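Xyloglucan-specific endo-beta-1,4-glucanase BoGH5A from Bacteroides ovatus cuts the beta-1,4-glucan backbone of xyloglucan internally, with retention of the beta-configuration, releasing xyloglucan oligosaccharides. Local coordinates of one contact, PDB 3ZMR (chain A, 1.43 Å), residues 171-176 and 209-214, beside the matching contact of the related endoglucanase from Fervidobacterium pennivorans, PDB 6KDD (chain B, 1.92 Å), residues 58-63 and 96-101. One frame, after least-squares fit of the local backbone (RMSD 0.38 Å); residues are numbered along the deposited sequences.

Structure 1 (3ZMR).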
loop_
_atom_site.group_PDB
_atom_site.type_symbol
_atom_site.label_atom_id
_atom_site.label_comp_id
_atom_site.label_asym_id
_atom_site.label_seq_id
_atom_site.Cartn_x
_atom_site.Cartn_y
_atom_site.Cartn_z
ATOM N N VAL A 171 -8.704 5.686 11.960
ATOM C CA VAL A 171 -8.140 4.509 12.636
ATOM C C VAL A 171 -7.794 3.465 11.572
ATOM O O VAL A 171 -8.596 3.198 10.661
ATOM C CB VAL A 171 -9.060 3.932 13.733
ATOM C CG1 VAL A 171 -10.405 3.444 13.207
ATOM C CG2 VAL A 171 -8.362 2.838 14.518
ATOM N N ARG A 172 -6.574 2.939 11.642
ATOM C CA ARG A 172 -6.179 1.759 10.874
ATOM C C ARG A 172 -6.309 0.545 11.778
ATOM O O ARG A 172 -5.821 0.546 12.921
ATOM C CB ARG A 172 -4.740 1.914 10.368
ATOM C CG ARG A 172 -4.193 0.725 9.587
ATOM C CD ARG A 172 -2.897 1.087 8.921
ATOM N NE ARG A 172 -2.219 0.050 8.157
ATOM C CZ ARG A 172 -1.232 -0.720 8.626
ATOM N NH1 ARG A 172 -0.874 -0.689 9.899
ATOM N NH2 ARG A 172 -0.580 -1.542 7.814
ATOM N N ILE A 173 -7.043 -0.447 11.276
ATOM C CA ILE A 173 -7.337 -1.711 11.947
ATOM C C ILE A 173 -6.656 -2.815 11.146
ATOM O O ILE A 173 -7.214 -3.304 10.156
ATOM C CB ILE A 173 -8.847 -1.961 12.078
ATOM C CG1 ILE A 173 -9.540 -0.789 12.765
ATOM C CG2 ILE A 173 -9.119 -3.268 12.816
ATOM C CD1 ILE A 173 -11.047 -0.927 12.928
ATOM N N PRO A 174 -5.430 -3.212 11.529
ATOM C CA PRO A 174 -4.828 -4.395 10.919
ATOM C C PRO A 174 -5.709 -5.630 11.189
ATOM O O PRO A 174 -6.272 -5.759 12.298
ATOM C CB PRO A 174 -3.489 -4.515 11.671
ATOM C CG PRO A 174 -3.169 -3.141 12.096
ATOM C CD PRO A 174 -4.485 -2.563 12.470
ATOM N N VAL A 175 -5.862 -6.495 10.198
ATOM C CA VAL A 175 -6.683 -7.694 10.350
ATOM C C VAL A 175 -5.962 -8.911 9.774
ATOM O O VAL A 175 -5.348 -8.864 8.697
ATOM C CB VAL A 175 -8.048 -7.564 9.638
ATOM C CG1 VAL A 175 -8.987 -8.717 10.022
ATOM C CG2 VAL A 175 -8.720 -6.250 9.982
ATOM N N ALA A 176 -6.080 -10.017 10.511
ATOM C CA ALA A 176 -5.667 -11.333 10.050
ATOM C C ALA A 176 -6.970 -12.109 9.808
ATOM O O ALA A 176 -7.993 -11.879 10.481
ATOM C CB ALA A 176 -4.875 -12.048 11.135
ATOM N N LEU A 209 -15.157 8.099 12.881
ATOM C CA LEU A 209 -13.818 7.931 12.295
ATOM C C LEU A 209 -13.823 7.436 10.843
ATOM O O LEU A 209 -14.713 6.682 10.436
ATOM C CB LEU A 209 -13.051 6.921 13.144
ATOM C CG LEU A 209 -12.807 7.329 14.601
ATOM C CD1 LEU A 209 -12.364 6.110 15.393
ATOM C CD2 LEU A 209 -11.747 8.439 14.652
ATOM N N TYR A 210 -12.809 7.835 10.074
ATOM C CA TYR A 210 -12.391 7.057 8.906
ATOM C C TYR A 210 -11.791 5.761 9.383
ATOM O O TYR A 210 -11.091 5.739 10.400
ATOM C CB TYR A 210 -11.382 7.816 8.045
ATOM C CG TYR A 210 -11.959 8.972 7.254
ATOM C CD1 TYR A 210 -12.427 8.789 5.969
ATOM C CD2 TYR A 210 -11.982 10.256 7.782
ATOM C CE1 TYR A 210 -12.932 9.838 5.228
ATOM C CE2 TYR A 210 -12.513 11.305 7.064
ATOM C CZ TYR A 210 -13.000 11.077 5.779
ATOM O OH TYR A 210 -13.516 12.124 5.038
ATOM N N VAL A 211 -12.025 4.682 8.632
ATOM C CA VAL A 211 -11.555 3.347 9.000
ATOM C C VAL A 211 -10.815 2.726 7.829
ATOM O O VAL A 211 -11.323 2.751 6.715
ATOM C CB VAL A 211 -12.696 2.424 9.446
ATOM C CG1 VAL A 211 -12.168 1.036 9.760
ATOM C CG2 VAL A 211 -13.429 3.066 10.643
ATOM N N ILE A 212 -9.630 2.198 8.076
ATOM C CA ILE A 212 -8.855 1.429 7.137
ATOM C C ILE A 212 -8.741 -0.014 7.638
ATOM O O ILE A 212 -8.309 -0.231 8.786
ATOM C CB ILE A 212 -7.435 2.007 6.964
ATOM C CG1 ILE A 212 -7.437 3.435 6.423
ATOM C CG2 ILE A 212 -6.598 1.102 6.069
ATOM C CD1 ILE A 212 -6.157 4.209 6.686
ATOM N N ILE A 213 -9.142 -0.994 6.835
ATOM C CA ILE A 213 -8.891 -2.420 7.128
ATOM C C ILE A 213 -7.940 -2.987 6.085
ATOM O O ILE A 213 -7.983 -2.588 4.914
ATOM C CB ILE A 213 -10.176 -3.259 7.209
ATOM C CG1 ILE A 213 -10.999 -3.187 5.922
ATOM C CG2 ILE A 213 -10.989 -2.833 8.426
ATOM C CD1 ILE A 213 -12.193 -4.120 5.917
ATOM N N ASN A 214 -7.087 -3.912 6.487
ATOM C CA ASN A 214 -6.144 -4.547 5.588
ATOM C C ASN A 214 -6.188 -6.069 5.712
ATOM O O ASN A 214 -7.045 -6.635 6.396
ATOM C CB ASN A 214 -4.743 -3.981 5.773
ATOM C CG ASN A 214 -4.015 -4.540 6.979
ATOM O OD1 ASN A 214 -4.557 -5.338 7.752
ATOM N ND2 ASN A 214 -2.809 -4.064 7.193
HETATM O O HOH W 1 -1.725 -1.894 5.173
#
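Val175 and Asn214 join the chains of two neighbouring parallel strands, 170-173 and 210-214, in the (beta/alpha)8 barrel of this family 5 glycoside hydrolase. Asn214 reaches over to the facing chain: OD1 accepts from the backbone N of Val175 at 3.0 Å (161° at the hydrogen), while ND2 bonds His216. Its amide plane stands 79° from the guanidinium of Arg172. Arg172 NH2 and Asn214 ND2, both donors, do not bond; a modelled water accepts from both. The extended Arg172 forms salt bridges to Glu395, the inferred nucleophile, and Glu334, and hydrogen bonds to Asn127 and the substrate-binding Asn261. Val175 lays CG2 4.3 Å from CB of Ile213. On the face with Val171 and Ile173, apolar groups pack toward helices 157-165 and 191-206. Ile173, extended about chi2 (179°), has CG1 4.4 Å from CG1 of Val211. Val171 CG1 lies 4.0 Å from Leu209 CD1, these side chains crossing at about a right angle. Beyond it Tyr210 turns its ring away, its hydroxyl bonded to Arg111, while the Ala176 carbonyl O accepts from Trp193 NE1.

Structure 2 (6KDD).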
loop_
_atom_site.group_PDB
_atom_site.type_symbol
_atom_site.label_atom_id
_atom_site.label_comp_id
_atom_site.label_asym_id
_atom_site.label_seq_id
_atom_site.Cartn_x
_atom_site.Cartn_y
_atom_site.Cartn_z
ATOM N N VAL B 58 -8.781 5.678 12.067
ATOM C CA VAL B 58 -8.165 4.506 12.683
ATOM C C VAL B 58 -7.817 3.498 11.602
ATOM O O VAL B 58 -8.530 3.322 10.603
ATOM C CB VAL B 58 -9.123 3.846 13.704
ATOM C CG1 VAL B 58 -9.204 4.612 15.033
ATOM C CG2 VAL B 58 -10.499 3.534 13.111
ATOM N N ARG B 59 -6.706 2.801 11.831
ATOM C CA ARG B 59 -6.308 1.750 10.913
ATOM C C ARG B 59 -6.367 0.448 11.705
ATOM O O ARG B 59 -5.927 0.379 12.863
ATOM C CB ARG B 59 -4.873 1.972 10.401
ATOM C CG ARG B 59 -4.364 0.800 9.557
ATOM C CD ARG B 59 -3.064 1.174 8.850
ATOM N NE ARG B 59 -2.467 0.109 8.014
ATOM C CZ ARG B 59 -1.454 -0.700 8.330
ATOM N NH1 ARG B 59 -0.941 -0.694 9.549
ATOM N NH2 ARG B 59 -0.956 -1.544 7.411
ATOM N N ILE B 60 -7.002 -0.556 11.109
ATOM C CA ILE B 60 -7.337 -1.779 11.832
ATOM C C ILE B 60 -6.641 -2.942 11.143
ATOM O O ILE B 60 -7.137 -3.466 10.152
ATOM C CB ILE B 60 -8.857 -2.036 11.889
ATOM C CG1 ILE B 60 -9.659 -0.808 12.357
ATOM C CG2 ILE B 60 -9.173 -3.280 12.768
ATOM C CD1 ILE B 60 -9.424 -0.506 13.810
ATOM N N PRO B 61 -5.478 -3.376 11.645
ATOM C CA PRO B 61 -4.842 -4.593 11.148
ATOM C C PRO B 61 -5.670 -5.833 11.427
ATOM O O PRO B 61 -6.165 -6.037 12.553
ATOM C CB PRO B 61 -3.573 -4.705 12.001
ATOM C CG PRO B 61 -3.301 -3.231 12.413
ATOM C CD PRO B 61 -4.689 -2.665 12.653
ATOM N N ILE B 62 -5.772 -6.714 10.410
ATOM C CA ILE B 62 -6.651 -7.866 10.548
ATOM C C ILE B 62 -6.011 -9.053 9.808
ATOM O O ILE B 62 -5.788 -8.973 8.594
ATOM C CB ILE B 62 -8.028 -7.561 9.904
ATOM C CG1 ILE B 62 -8.793 -6.413 10.577
ATOM C CG2 ILE B 62 -8.916 -8.803 9.896
ATOM C CD1 ILE B 62 -10.035 -6.062 9.750
ATOM N N ARG B 63 -5.891 -10.149 10.554
ATOM C CA ARG B 63 -5.311 -11.407 10.076
ATOM C C ARG B 63 -6.443 -12.316 9.585
ATOM O O ARG B 63 -6.775 -13.322 10.211
ATOM C CB ARG B 63 -4.518 -12.091 11.188
ATOM C CG ARG B 63 -3.639 -13.213 10.636
ATOM C CD ARG B 63 -3.123 -14.060 11.752
ATOM N NE ARG B 63 -2.083 -13.340 12.493
ATOM C CZ ARG B 63 -0.951 -13.874 12.939
ATOM N NH1 ARG B 63 -0.677 -15.143 12.670
ATOM N NH2 ARG B 63 -0.107 -13.142 13.654
ATOM N N LEU B 96 -15.178 8.387 12.570
ATOM C CA LEU B 96 -13.771 8.196 12.212
ATOM C C LEU B 96 -13.718 7.576 10.822
ATOM O O LEU B 96 -14.597 6.809 10.455
ATOM C CB LEU B 96 -13.113 7.226 13.220
ATOM C CG LEU B 96 -12.898 7.756 14.637
ATOM C CD1 LEU B 96 -12.604 6.568 15.585
ATOM C CD2 LEU B 96 -11.712 8.731 14.670
ATOM N N THR B 97 -12.731 7.985 10.016
ATOM C CA THR B 97 -12.353 7.259 8.825
ATOM C C THR B 97 -11.717 5.935 9.256
ATOM O O THR B 97 -11.017 5.864 10.276
ATOM C CB THR B 97 -11.388 8.098 7.978
ATOM O OG1 THR B 97 -12.048 9.325 7.608
ATOM C CG2 THR B 97 -10.850 7.330 6.782
ATOM N N VAL B 98 -12.027 4.881 8.518
ATOM C CA VAL B 98 -11.594 3.542 8.916
ATOM C C VAL B 98 -10.845 2.888 7.760
ATOM O O VAL B 98 -11.341 2.833 6.638
ATOM C CB VAL B 98 -12.746 2.623 9.369
ATOM C CG1 VAL B 98 -12.191 1.275 9.838
ATOM C CG2 VAL B 98 -13.594 3.236 10.444
ATOM N N ILE B 99 -9.677 2.339 8.065
ATOM C CA ILE B 99 -8.926 1.563 7.105
ATOM C C ILE B 99 -8.839 0.139 7.643
ATOM O O ILE B 99 -8.357 -0.082 8.771
ATOM C CB ILE B 99 -7.511 2.133 6.904
ATOM C CG1 ILE B 99 -7.570 3.549 6.343
ATOM C CG2 ILE B 99 -6.727 1.150 6.020
ATOM C CD1 ILE B 99 -6.408 4.454 6.728
ATOM N N ILE B 100 -9.304 -0.805 6.819
ATOM C CA ILE B 100 -9.135 -2.219 7.127
ATOM C C ILE B 100 -8.165 -2.823 6.108
ATOM O O ILE B 100 -8.200 -2.507 4.909
ATOM C CB ILE B 100 -10.480 -2.980 7.148
ATOM C CG1 ILE B 100 -11.257 -2.831 5.831
ATOM C CG2 ILE B 100 -11.329 -2.534 8.342
ATOM C CD1 ILE B 100 -12.404 -3.838 5.704
ATOM N N ASN B 101 -7.327 -3.735 6.600
ATOM C CA ASN B 101 -6.354 -4.357 5.722
ATOM C C ASN B 101 -6.438 -5.881 5.834
ATOM O O ASN B 101 -7.306 -6.439 6.521
ATOM C CB ASN B 101 -4.940 -3.836 6.018
ATOM C CG ASN B 101 -4.369 -4.408 7.298
ATOM O OD1 ASN B 101 -4.864 -5.405 7.837
ATOM N ND2 ASN B 101 -3.310 -3.778 7.788
#
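Ile62 and Asn101 are joined by a hydrogen bond in which OD1 of Asn101 accepts from the backbone N of Ile62, 3.0 Å long (149° at the hydrogen). The Asn101 amide stands 82° from the guanidinium plane of Arg59. Arg59 NH2 and Asn101 ND2, both donors, do not bond. Arg59, an extended chain, is held by salt bridges to Glu260 and Glu140 and a hydrogen bond to Asn25. Ile62 lays CD1 4.0 Å from CG2 of Ile100. On the face with Val58 and Ile60, apolar groups pack toward helices 45-53 and 78-93. Ile60 is bent about chi2 (-70°), and its CG1 approaches CG1 of Val98 at 4.1 Å. Val58 brings CG1 to 4.0 Å from CD1 of Leu96, the two side chains crossing at about a right angle. Thr97 heads off to one side and binds the carbonyl O of Ile19 through OG1, while Arg63, which turns away from the neighbouring strand, bonds the carbonyl O of Glu31 through NE.

How the two compare
Val175(A) is exchanged for Ile62(B), with two branch atoms falling together. CG1 of Val175(A) and CG2 of Ile62(B) are 0.2 Å apart after superposition, and CG2 of Val175(A) and CG1 of Ile62(B) 0.6 Å apart. The larger side chain still touches Ile100(B), as Val175(A) touches Ile213(A), and the bond from its backbone N to the asparagine OD1 is kept. Next to it Ile173(A) and Ile60(B) are modelled with different chi2, 179° against -70°, which sets their CD1 atoms 1.9 Å apart; Ile60(B) vacates the place of that methyl but keeps its touch on Val98(B). Val171(A) and Val58(B) also differ in the models, chi1 62° against -77°: the place of CG2 of Val171(A) is left, yet both valines still meet the leucine, Leu209(A) or Leu96(B), whose side chain keeps its place. At the end of the first segment Ala176(A) is replaced by Arg63(B), whose side chain from CG outward has no counterpart; there psi differs, 149° against 72°, and the carbonyl O atoms stand 1.9 Å apart after superposition. At the far end OG1 of Thr97(B) and CG of Tyr210(A) are 0.5 Å apart, but CD1, CE1, CE2, CZ and OH of Tyr210(A) have no counterpart in Thr97(B), nor CG2 of Thr97(B) in Tyr210(A).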